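Local coordinates for sulfatase (Bacteroides fragilis CAG:558, PDB 6USS), which probably hydrolyses aryl sulfate esters as a calcium-dependent gut bacterial sulfatase, at residues A[56-59]-A[60-63]; A[69-72]-A[73-77]; A[266-270]-A[271-275]; A[334-337]-A[338-341]. The protein carries 1 engineered substitution. All blocks are in the same frame, centred on the assembly; numbering follows the deposited sequence.

Contact 1: residues A[56-59]-A[60-63]; sequences QKTH and YNEV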
loop_
_atom_site.group_PDB
_atom_site.type_symbol
_atom_site.label_atom_id
_atom_site.label_comp_id
_atom_site.label_asym_id
_atom_site.label_seq_id
_atom_site.Cartn_x
_atom_site.Cartn_y
_atom_site.Cartn_z
ATOM N N GLN A 56 -24.840 -35.178 -11.749
ATOM C CA GLN A 56 -25.466 -35.969 -10.698
ATOM C C GLN A 56 -24.729 -35.760 -9.379
ATOM O O GLN A 56 -23.503 -35.615 -9.356
ATOM C CB GLN A 56 -25.521 -37.461 -11.075
ATOM C CG GLN A 56 -24.180 -38.146 -11.327
ATOM C CD GLN A 56 -24.226 -39.193 -12.475
ATOM O OE1 GLN A 56 -24.543 -38.864 -13.632
ATOM N NE2 GLN A 56 -23.893 -40.448 -12.152
ATOM N N LYS A 57 -25.500 -35.708 -8.290
ATOM C CA LYS A 57 -24.950 -35.574 -6.947
ATOM C C LYS A 57 -23.998 -36.732 -6.634
ATOM O O LYS A 57 -24.280 -37.888 -6.965
ATOM C CB LYS A 57 -26.110 -35.541 -5.949
ATOM C CG LYS A 57 -25.813 -34.873 -4.626
ATOM C CD LYS A 57 -27.089 -34.584 -3.818
ATOM C CE LYS A 57 -26.772 -33.730 -2.570
ATOM N NZ LYS A 57 -27.822 -33.794 -1.505
ATOM N N THR A 58 -22.857 -36.431 -6.001
ATOM C CA THR A 58 -21.901 -37.470 -5.628
ATOM C C THR A 58 -22.016 -37.803 -4.151
ATOM O O THR A 58 -22.732 -37.153 -3.388
ATOM C CB THR A 58 -20.454 -37.065 -5.905
ATOM O OG1 THR A 58 -20.116 -35.960 -5.058
ATOM C CG2 THR A 58 -20.244 -36.734 -7.363
ATOM N N HIS A 59 -21.272 -38.830 -3.738
ATOM C CA HIS A 59 -21.213 -39.140 -2.316
ATOM C C HIS A 59 -20.544 -38.016 -1.533
ATOM O O HIS A 59 -20.971 -37.703 -0.408
ATOM C CB HIS A 59 -20.482 -40.459 -2.071
ATOM C CG HIS A 59 -20.342 -40.789 -0.616
ATOM N ND1 HIS A 59 -21.433 -40.946 0.219
ATOM C CD2 HIS A 59 -19.246 -40.941 0.166
ATOM C CE1 HIS A 59 -21.011 -41.203 1.447
ATOM N NE2 HIS A 59 -19.690 -41.200 1.442
ATOM N N TYR A 60 -19.508 -37.389 -2.108
ATOM C CA TYR A 60 -18.921 -36.220 -1.459
ATOM C C TYR A 60 -19.962 -35.137 -1.241
ATOM O O TYR A 60 -20.016 -34.533 -0.165
ATOM C CB TYR A 60 -17.769 -35.668 -2.284
ATOM C CG TYR A 60 -16.546 -36.545 -2.243
ATOM C CD1 TYR A 60 -16.038 -36.999 -1.032
ATOM C CD2 TYR A 60 -15.903 -36.930 -3.410
ATOM C CE1 TYR A 60 -14.909 -37.799 -0.977
ATOM C CE2 TYR A 60 -14.760 -37.737 -3.365
ATOM C CZ TYR A 60 -14.276 -38.159 -2.138
ATOM O OH TYR A 60 -13.175 -38.955 -2.066
ATOM N N ASN A 61 -20.801 -34.876 -2.251
ATOM C CA ASN A 61 -21.861 -33.887 -2.076
ATOM C C ASN A 61 -22.741 -34.249 -0.900
ATOM O O ASN A 61 -23.134 -33.375 -0.119
ATOM C CB ASN A 61 -22.714 -33.772 -3.335
ATOM C CG ASN A 61 -21.934 -33.280 -4.519
ATOM O OD1 ASN A 61 -22.189 -33.675 -5.651
ATOM N ND2 ASN A 61 -20.975 -32.412 -4.267
ATOM N N GLU A 62 -23.046 -35.537 -0.742
ATOM C CA GLU A 62 -23.876 -35.951 0.381
ATOM C C GLU A 62 -23.185 -35.679 1.715
ATOM O O GLU A 62 -23.847 -35.304 2.689
ATOM C CB GLU A 62 -24.256 -37.433 0.260
ATOM C CG GLU A 62 -25.071 -37.833 -0.984
ATOM C CD GLU A 62 -26.486 -37.237 -1.033
ATOM O OE1 GLU A 62 -26.841 -36.387 -0.179
ATOM O OE2 GLU A 62 -27.251 -37.623 -1.944
ATOM N N VAL A 63 -21.860 -35.845 1.792
ATOM C CA VAL A 63 -21.223 -35.768 3.112
ATOM C C VAL A 63 -20.786 -34.347 3.503
ATOM O O VAL A 63 -20.847 -33.991 4.684
ATOM C CB VAL A 63 -20.040 -36.763 3.228
ATOM C CG1 VAL A 63 -20.464 -38.141 2.802
ATOM C CG2 VAL A 63 -18.799 -36.313 2.443
HETATM O O HOH W 1 -21.675 -33.206 -8.463
#
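The imidazole of His59 carries the CG1 methyl of Val63 over one face. This is a CH-pi contact, with Val63 CG1 3.7 Å from the centroid of the His59 ring. The methyl is displaced toward the CE1 and NE2 side. His59 has CG anti to its own N (chi1 177°), and this sends the ring along the helix to the residue four positions on. The amide of Asn61 is a second flat group in the contact. Its OD1 takes the N-H of Thr58, with Thr58 N to Asn61 OD1 2.9 Å and a nearly straight bond at 171°. The donor is tilted out of the carbonyl plane of the amide. In return Asn61 N gives its hydrogen to Thr58 OG1 at 3.1 Å. The two bonds make a capping box at the start of helix 59-63, with Thr58 as N-cap. Thr58 OG1 also bonds to Gln47, and Asn61 ND2 to the carbonyl of Thr49, so the cap is tied to the preceding loop. A water donates to both Asn61 OD1 and Gln56 O. At the surface the extended Lys57 lays its CG against Asn61 CB. Lys57 NZ makes a salt bridge with Glu62 OE1 at 3.1 Å, approaching from above the carboxylate plane.

Contact 2: residues A[69-72]-A[73-77]; sequences MERL and AKQGV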
loop_
_atom_site.group_PDB
_atom_site.type_symbol
_atom_site.label_atom_id
_atom_site.label_comp_id
_atom_site.label_asym_id
_atom_site.label_seq_id
_atom_site.Cartn_x
_atom_site.Cartn_y
_atom_site.Cartn_z
ATOM N N MET A 69 -22.549 -21.763 0.071
ATOM C CA MET A 69 -22.313 -21.919 -1.365
ATOM C C MET A 69 -23.616 -22.230 -2.109
ATOM O O MET A 69 -23.843 -21.720 -3.211
ATOM C CB MET A 69 -21.279 -23.028 -1.622
ATOM C CG MET A 69 -19.845 -22.687 -1.247
ATOM S SD MET A 69 -18.678 -24.022 -1.627
ATOM C CE MET A 69 -18.802 -24.169 -3.415
ATOM N N GLU A 70 -24.473 -23.089 -1.541
ATOM C CA GLU A 70 -25.750 -23.394 -2.186
ATOM C C GLU A 70 -26.633 -22.156 -2.255
ATOM O O GLU A 70 -27.242 -21.867 -3.296
ATOM C CB GLU A 70 -26.467 -24.508 -1.426
ATOM C CG GLU A 70 -25.795 -25.843 -1.471
ATOM C CD GLU A 70 -26.485 -26.870 -0.579
ATOM O OE1 GLU A 70 -27.716 -26.768 -0.389
ATOM O OE2 GLU A 70 -25.797 -27.786 -0.077
ATOM N N ARG A 71 -26.727 -21.434 -1.137
ATOM C CA ARG A 71 -27.390 -20.134 -1.084
ATOM C C ARG A 71 -26.880 -19.193 -2.185
ATOM O O ARG A 71 -27.672 -18.617 -2.943
ATOM C CB ARG A 71 -27.169 -19.536 0.314
ATOM C CG ARG A 71 -28.061 -18.380 0.694
ATOM C CD ARG A 71 -28.059 -18.141 2.208
ATOM N NE ARG A 71 -27.966 -16.717 2.533
ATOM C CZ ARG A 71 -26.924 -16.168 3.149
ATOM N NH1 ARG A 71 -25.908 -16.940 3.507
ATOM N NH2 ARG A 71 -26.893 -14.859 3.414
ATOM N N LEU A 72 -25.552 -19.018 -2.275
ATOM C CA LEU A 72 -24.978 -18.130 -3.289
ATOM C C LEU A 72 -25.337 -18.591 -4.702
ATOM O O LEU A 72 -25.659 -17.769 -5.571
ATOM C CB LEU A 72 -23.459 -18.041 -3.105
ATOM C CG LEU A 72 -22.669 -17.040 -3.964
ATOM C CD1 LEU A 72 -23.043 -15.613 -3.623
ATOM C CD2 LEU A 72 -21.159 -17.237 -3.821
ATOM N N ALA A 73 -25.323 -19.908 -4.942
ATOM C CA ALA A 73 -25.615 -20.410 -6.280
ATOM C C ALA A 73 -27.083 -20.207 -6.637
ATOM O O ALA A 73 -27.398 -19.867 -7.785
ATOM C CB ALA A 73 -25.224 -21.884 -6.389
ATOM N N LYS A 74 -27.994 -20.414 -5.672
ATOM C CA LYS A 74 -29.413 -20.153 -5.927
ATOM C C LYS A 74 -29.672 -18.703 -6.313
ATOM O O LYS A 74 -30.688 -18.425 -6.950
ATOM C CB LYS A 74 -30.287 -20.525 -4.715
ATOM C CG LYS A 74 -30.601 -22.030 -4.602
ATOM C CD LYS A 74 -31.330 -22.372 -3.278
ATOM C CE LYS A 74 -30.692 -23.586 -2.557
ATOM N NZ LYS A 74 -29.847 -23.161 -1.370
ATOM N N GLN A 75 -28.782 -17.775 -5.947
ATOM C CA GLN A 75 -28.901 -16.379 -6.341
ATOM C C GLN A 75 -28.018 -16.006 -7.526
ATOM O O GLN A 75 -28.084 -14.859 -7.990
ATOM C CB GLN A 75 -28.578 -15.477 -5.155
ATOM C CG GLN A 75 -29.425 -15.774 -3.940
ATOM C CD GLN A 75 -28.774 -15.296 -2.638
ATOM O OE1 GLN A 75 -27.578 -15.521 -2.396
ATOM N NE2 GLN A 75 -29.568 -14.652 -1.786
ATOM N N GLY A 76 -27.199 -16.931 -8.033
ATOM C CA GLY A 76 -26.309 -16.617 -9.134
ATOM C C GLY A 76 -26.150 -17.714 -10.170
ATOM O O GLY A 76 -27.070 -18.513 -10.398
ATOM N N VAL A 77 -24.988 -17.752 -10.821
ATOM C CA VAL A 77 -24.680 -18.740 -11.846
ATOM C C VAL A 77 -23.515 -19.581 -11.350
ATOM O O VAL A 77 -22.595 -19.060 -10.703
ATOM C CB VAL A 77 -24.348 -18.083 -13.209
ATOM C CG1 VAL A 77 -23.117 -17.182 -13.099
ATOM C CG2 VAL A 77 -24.156 -19.141 -14.325
#
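The C-terminal part of helix 67-74 leads here into strand 77-83 of the large mixed sheet of the sulfatase fold. Two regular helical bonds come first. Ala73 N gives its hydrogen to Met69 O, and Lys74 N gives its hydrogen to Glu70 O at 2.9 Å. The next amide, Gln75 N, is shared weakly between Arg71 O at 3.3 Å and Leu72 O at 3.1 Å. Gly76 N then bonds to Ala73 O. The methyl of Ala73 packs against the carbonyls of the preceding turn, with Ala73 CB 3.5 Å from Met69 O. Leu72 packs on strands 315-321 and 357-363, where it meets Val317 and Ile361. On the outer side Lys74 is bent at chi3 (-132°) and chi4, which folds its chain back over the Glu70 backbone. Lys74 NZ lies 3.5 Å from Glu70 C, and 4.3 Å from Glu70 OE1, beyond a salt bridge. Glu70 OE2 bonds to Ser50 OG. Arg71 has a salt bridge with Asp304 of helix 283-308. Gln75 runs back along the helix, and its OE1 accepts from Arg363. The CG of Gln75 rests 3.5 Å from Arg71 O.

Contact 3: residues A[266-270]-A[271-275]; sequences IDKDK and RFYQK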
loop_
_atom_site.group_PDB
_atom_site.type_symbol
_atom_site.label_atom_id
_atom_site.label_comp_id
_atom_site.label_asym_id
_atom_site.label_seq_id
_atom_site.Cartn_x
_atom_site.Cartn_y
_atom_site.Cartn_z
ATOM N N ILE A 266 -4.045 -30.590 7.712
ATOM C CA ILE A 266 -5.504 -30.568 7.913
ATOM C C ILE A 266 -5.734 -30.605 9.422
ATOM O O ILE A 266 -6.033 -31.641 10.021
ATOM C CB ILE A 266 -6.204 -31.717 7.174
ATOM C CG1 ILE A 266 -5.712 -31.816 5.722
ATOM C CG2 ILE A 266 -7.723 -31.560 7.236
ATOM C CD1 ILE A 266 -5.885 -30.530 4.908
ATOM N N ASP A 267 -5.607 -29.434 10.057
ATOM C CA ASP A 267 -5.887 -29.327 11.488
ATOM C C ASP A 267 -7.378 -29.496 11.760
ATOM O O ASP A 267 -8.223 -29.187 10.918
ATOM C CB ASP A 267 -5.427 -27.974 12.028
ATOM C CG ASP A 267 -3.908 -27.856 12.122
ATOM O OD1 ASP A 267 -3.236 -28.877 12.381
ATOM O OD2 ASP A 267 -3.381 -26.736 11.936
ATOM N N LYS A 268 -7.703 -29.977 12.957
ATOM C CA LYS A 268 -9.098 -30.195 13.324
ATOM C C LYS A 268 -9.733 -28.900 13.811
ATOM O O LYS A 268 -9.191 -28.217 14.684
ATOM C CB LYS A 268 -9.222 -31.262 14.412
ATOM C CG LYS A 268 -9.071 -32.688 13.902
ATOM C CD LYS A 268 -8.363 -33.560 14.918
ATOM C CE LYS A 268 -7.703 -34.751 14.245
ATOM N NZ LYS A 268 -8.523 -35.954 14.512
ATOM N N ASP A 269 -10.885 -28.569 13.244
ATOM C CA ASP A 269 -11.699 -27.453 13.698
ATOM C C ASP A 269 -12.769 -28.028 14.616
ATOM O O ASP A 269 -13.734 -28.647 14.147
ATOM C CB ASP A 269 -12.299 -26.712 12.504
ATOM C CG ASP A 269 -12.970 -25.397 12.891
ATOM O OD1 ASP A 269 -13.297 -25.193 14.084
ATOM O OD2 ASP A 269 -13.175 -24.560 11.989
ATOM N N LYS A 270 -12.585 -27.840 15.924
ATOM C CA LYS A 270 -13.506 -28.407 16.905
ATOM C C LYS A 270 -14.954 -27.970 16.672
ATOM O O LYS A 270 -15.874 -28.711 17.040
ATOM C CB LYS A 270 -13.056 -28.038 18.323
ATOM C CG LYS A 270 -12.822 -26.527 18.527
ATOM C CD LYS A 270 -12.088 -26.200 19.837
ATOM C CE LYS A 270 -12.369 -24.769 20.290
ATOM N NZ LYS A 270 -11.687 -24.463 21.581
ATOM N N ARG A 271 -15.175 -26.808 16.041
ATOM C CA ARG A 271 -16.533 -26.357 15.753
ATOM C C ARG A 271 -17.322 -27.375 14.939
ATOM O O ARG A 271 -18.550 -27.437 15.043
ATOM C CB ARG A 271 -16.495 -25.028 15.006
ATOM C CG ARG A 271 -15.850 -23.919 15.800
ATOM C CD ARG A 271 -15.909 -22.604 15.053
ATOM N NE ARG A 271 -14.987 -22.595 13.921
ATOM C CZ ARG A 271 -14.918 -21.615 13.030
ATOM N NH1 ARG A 271 -15.707 -20.553 13.141
ATOM N NH2 ARG A 271 -14.062 -21.692 12.036
ATOM N N PHE A 272 -16.657 -28.179 14.126
ATOM C CA PHE A 272 -17.376 -29.072 13.232
ATOM C C PHE A 272 -16.871 -30.503 13.255
ATOM O O PHE A 272 -17.557 -31.388 12.728
ATOM C CB PHE A 272 -17.306 -28.544 11.789
ATOM C CG PHE A 272 -17.418 -27.050 11.691
ATOM C CD1 PHE A 272 -18.637 -26.418 11.914
ATOM C CD2 PHE A 272 -16.313 -26.277 11.381
ATOM C CE1 PHE A 272 -18.749 -25.032 11.827
ATOM C CE2 PHE A 272 -16.413 -24.889 11.285
ATOM C CZ PHE A 272 -17.635 -24.270 11.502
ATOM N N TYR A 273 -15.708 -30.753 13.851
ATOM C CA TYR A 273 -15.038 -32.032 13.662
ATOM C C TYR A 273 -15.911 -33.194 14.123
ATOM O O TYR A 273 -16.177 -34.125 13.353
ATOM C CB TYR A 273 -13.709 -32.019 14.400
ATOM C CG TYR A 273 -13.025 -33.344 14.393
ATOM C CD1 TYR A 273 -12.333 -33.784 13.271
ATOM C CD2 TYR A 273 -13.057 -34.157 15.511
ATOM C CE1 TYR A 273 -11.700 -35.004 13.263
ATOM C CE2 TYR A 273 -12.419 -35.375 15.519
ATOM C CZ TYR A 273 -11.743 -35.796 14.395
ATOM O OH TYR A 273 -11.110 -37.008 14.420
ATOM N N GLN A 274 -16.385 -33.147 15.372
ATOM C CA GLN A 274 -17.105 -34.282 15.941
ATOM C C GLN A 274 -18.391 -34.579 15.183
ATOM O O GLN A 274 -18.808 -35.742 15.098
ATOM C CB GLN A 274 -17.408 -34.037 17.425
ATOM C CG GLN A 274 -17.924 -35.271 18.166
ATOM C CD GLN A 274 -16.974 -36.455 18.043
ATOM O OE1 GLN A 274 -15.770 -36.336 18.284
ATOM N NE2 GLN A 274 -17.512 -37.603 17.657
ATOM N N LYS A 275 -19.029 -33.554 14.617
ATOM C CA LYS A 275 -20.242 -33.802 13.848
ATOM C C LYS A 275 -19.982 -34.787 12.708
ATOM O O LYS A 275 -20.775 -35.710 12.477
ATOM C CB LYS A 275 -20.812 -32.483 13.318
ATOM C CG LYS A 275 -22.030 -32.683 12.401
ATOM C CD LYS A 275 -22.574 -31.358 11.865
ATOM C CE LYS A 275 -21.523 -30.575 11.096
ATOM N NZ LYS A 275 -22.136 -29.355 10.472
#
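Asp269 OD1 takes two N-H groups of Arg271, one from the backbone and one from the side chain. Arg271 N lies 3.2 Å from Asp269 OD1, above the carboxylate plane. Arg271 NE lies 3.1 Å from Asp269 OD1 and meets its syn lone pair. These bonds form in the turn that leads into helix 273-279, where Phe272 is the N-cap residue. Arg271 NH2 adds a bond to Asp269 OD2 at 3.0 Å, again on the syn side. The guanidinium therefore grips the carboxylate side-on, one nitrogen to each oxygen. The two planes are nearly coplanar, 25° apart. With chi1 at -170°, the Asp269 carboxylate swings away from its own amide nitrogen and meets Arg271. Arg271 NH1 has a second acidic partner in Glu233, so the arginine is held between two carboxylates. The phenyl ring of Phe272 lies beside Asp269, and Phe272 CE2 is 3.3 Å from Asp269 OD2. Asp269 also works through its backbone. Asp269 O accepts from Phe272 N at 3.0 Å and from Tyr273 N at 2.9 Å, which closes the turn. Lys268 runs over one face of the Tyr273 ring, with its CG in CH-pi contact toward the rim. The bend at the end of the lysine then brings Lys268 NZ to Tyr273 OH, where it donates a hydrogen bond of 2.8 Å.

Contact 4: residues A[334-337]-A[338-341]; sequences DGKL and HTQN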
loop_
_atom_site.group_PDB
_atom_site.type_symbol
_atom_site.label_atom_id
_atom_site.label_comp_id
_atom_site.label_asym_id
_atom_site.label_seq_id
_atom_site.Cartn_x
_atom_site.Cartn_y
_atom_site.Cartn_z
ATOM N N ASP A 334 -8.272 -40.308 3.216
ATOM C CA ASP A 334 -8.683 -41.690 3.040
ATOM C C ASP A 334 -9.431 -41.819 1.715
ATOM O O ASP A 334 -9.617 -40.844 0.979
ATOM C CB ASP A 334 -9.537 -42.165 4.219
ATOM C CG ASP A 334 -8.710 -42.424 5.482
ATOM O OD1 ASP A 334 -7.608 -43.016 5.377
ATOM O OD2 ASP A 334 -9.154 -42.036 6.581
ATOM N N GLY A 335 -9.861 -43.043 1.413
ATOM C CA GLY A 335 -10.379 -43.385 0.105
ATOM C C GLY A 335 -9.278 -43.770 -0.873
ATOM O O GLY A 335 -8.093 -43.513 -0.661
ATOM N N LYS A 336 -9.693 -44.408 -1.969
ATOM C CA LYS A 336 -8.748 -44.858 -2.985
ATOM C C LYS A 336 -7.884 -43.690 -3.442
ATOM O O LYS A 336 -8.396 -42.649 -3.865
ATOM C CB LYS A 336 -9.504 -45.470 -4.166
ATOM C CG LYS A 336 -8.632 -45.947 -5.311
ATOM C CD LYS A 336 -9.311 -47.082 -6.085
ATOM C CE LYS A 336 -9.291 -46.836 -7.602
ATOM N NZ LYS A 336 -7.912 -46.834 -8.189
ATOM N N LEU A 337 -6.569 -43.853 -3.318
ATOM C CA LEU A 337 -5.664 -42.748 -3.602
ATOM C C LEU A 337 -5.838 -42.262 -5.046
ATOM O O LEU A 337 -6.086 -43.056 -5.961
ATOM C CB LEU A 337 -4.218 -43.181 -3.333
ATOM C CG LEU A 337 -3.147 -42.089 -3.278
ATOM C CD1 LEU A 337 -3.503 -41.052 -2.210
ATOM C CD2 LEU A 337 -1.765 -42.691 -3.014
ATOM N N HIS A 338 -5.721 -40.937 -5.233
ATOM C CA HIS A 338 -5.867 -40.227 -6.509
ATOM C C HIS A 338 -7.309 -40.188 -6.996
ATOM O O HIS A 338 -7.548 -39.955 -8.191
ATOM C CB HIS A 338 -4.988 -40.818 -7.619
ATOM C CG HIS A 338 -3.551 -40.975 -7.235
ATOM N ND1 HIS A 338 -2.710 -39.898 -7.032
ATOM C CD2 HIS A 338 -2.802 -42.083 -7.015
ATOM C CE1 HIS A 338 -1.506 -40.338 -6.711
ATOM N NE2 HIS A 338 -1.534 -41.659 -6.695
ATOM N N THR A 339 -8.288 -40.425 -6.118
ATOM C CA THR A 339 -9.697 -40.325 -6.500
ATOM C C THR A 339 -10.484 -39.341 -5.642
ATOM O O THR A 339 -11.714 -39.348 -5.690
ATOM C CB THR A 339 -10.371 -41.700 -6.451
ATOM O OG1 THR A 339 -10.464 -42.150 -5.091
ATOM C CG2 THR A 339 -9.587 -42.717 -7.291
ATOM N N GLN A 340 -9.812 -38.487 -4.870
ATOM C CA GLN A 340 -10.510 -37.631 -3.920
ATOM C C GLN A 340 -11.215 -36.447 -4.578
ATOM O O GLN A 340 -11.814 -35.636 -3.858
ATOM C CB GLN A 340 -9.533 -37.127 -2.858
ATOM C CG GLN A 340 -9.169 -38.142 -1.796
ATOM C CD GLN A 340 -8.175 -39.200 -2.293
ATOM O OE1 GLN A 340 -7.618 -39.087 -3.389
ATOM N NE2 GLN A 340 -7.965 -40.240 -1.485
ATOM N N ASN A 341 -11.158 -36.308 -5.907
ATOM C CA ASN A 341 -11.987 -35.351 -6.638
ATOM C C ASN A 341 -12.944 -36.079 -7.583
ATOM O O ASN A 341 -13.402 -35.514 -8.586
ATOM C CB ASN A 341 -11.123 -34.339 -7.395
ATOM C CG ASN A 341 -10.155 -33.604 -6.484
ATOM O OD1 ASN A 341 -10.552 -32.715 -5.716
ATOM N ND2 ASN A 341 -8.882 -33.982 -6.549
#
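Leu337 lies over one face of the His338 imidazole. The two residues are the central pair of a type II beta turn from Lys336 to Thr339, in the loop between strand 315-321 and helix 353-356. Leu337 CG makes a CH-pi contact, 3.9 Å from the centroid of the His338 ring and 18° off its normal. Its CD2 reaches toward His338 NE2. The leucine branch points away from its backbone nitrogen (chi1 -167°), while the His338 ring stays on the side of its own; the two settings bring the branch over the ring. His338 also touches Pro436, and Leu337 touches Pro330. The side chain of Lys336 crosses that of Thr339 at about a right angle, and Lys336 CG lies 3.9 Å from Thr339 CG2. The turn is closed by Thr339 N, which makes a weak bond to Lys336 O at 3.2 Å. Thr339 OG1 is modelled very close to Lys336 O, so that bond is doubtful. Gln340 is bent at chi2 (76°), and its amide folds back across the mouth of the turn. Its OE1 accepts weakly from Thr339 N. On the other branch, Gln340 NE2 gives its hydrogen to Asp334 O at 3.0 Å, coming from above that carbonyl plane at a nearly straight N-H angle of 165°.

All four contacts are local turns or helix ends within the sulfatase domain. Contacts 1 and 4 are the pair that touches: Tyr60 OH of contact 1 packs 3.5 Å from Gln340 CA of contact 4, and their centres are 14 Å apart. Contacts 1 and 2 follow each other on helices 59-63 and 67-74, with centres 17 Å apart and nearest atoms about 6 Å apart. Contact 3 is about 20 Å between centres from both contact 1 and contact 4; contacts 2 and 4 are the farthest pair, about 27 Å. The Gln340 side chain of contact 4 is about 11 Å from that of Asp43, a calcium ligand. Contacts 1 to 3 lie away from the calcium site, which includes the engineered Cys88.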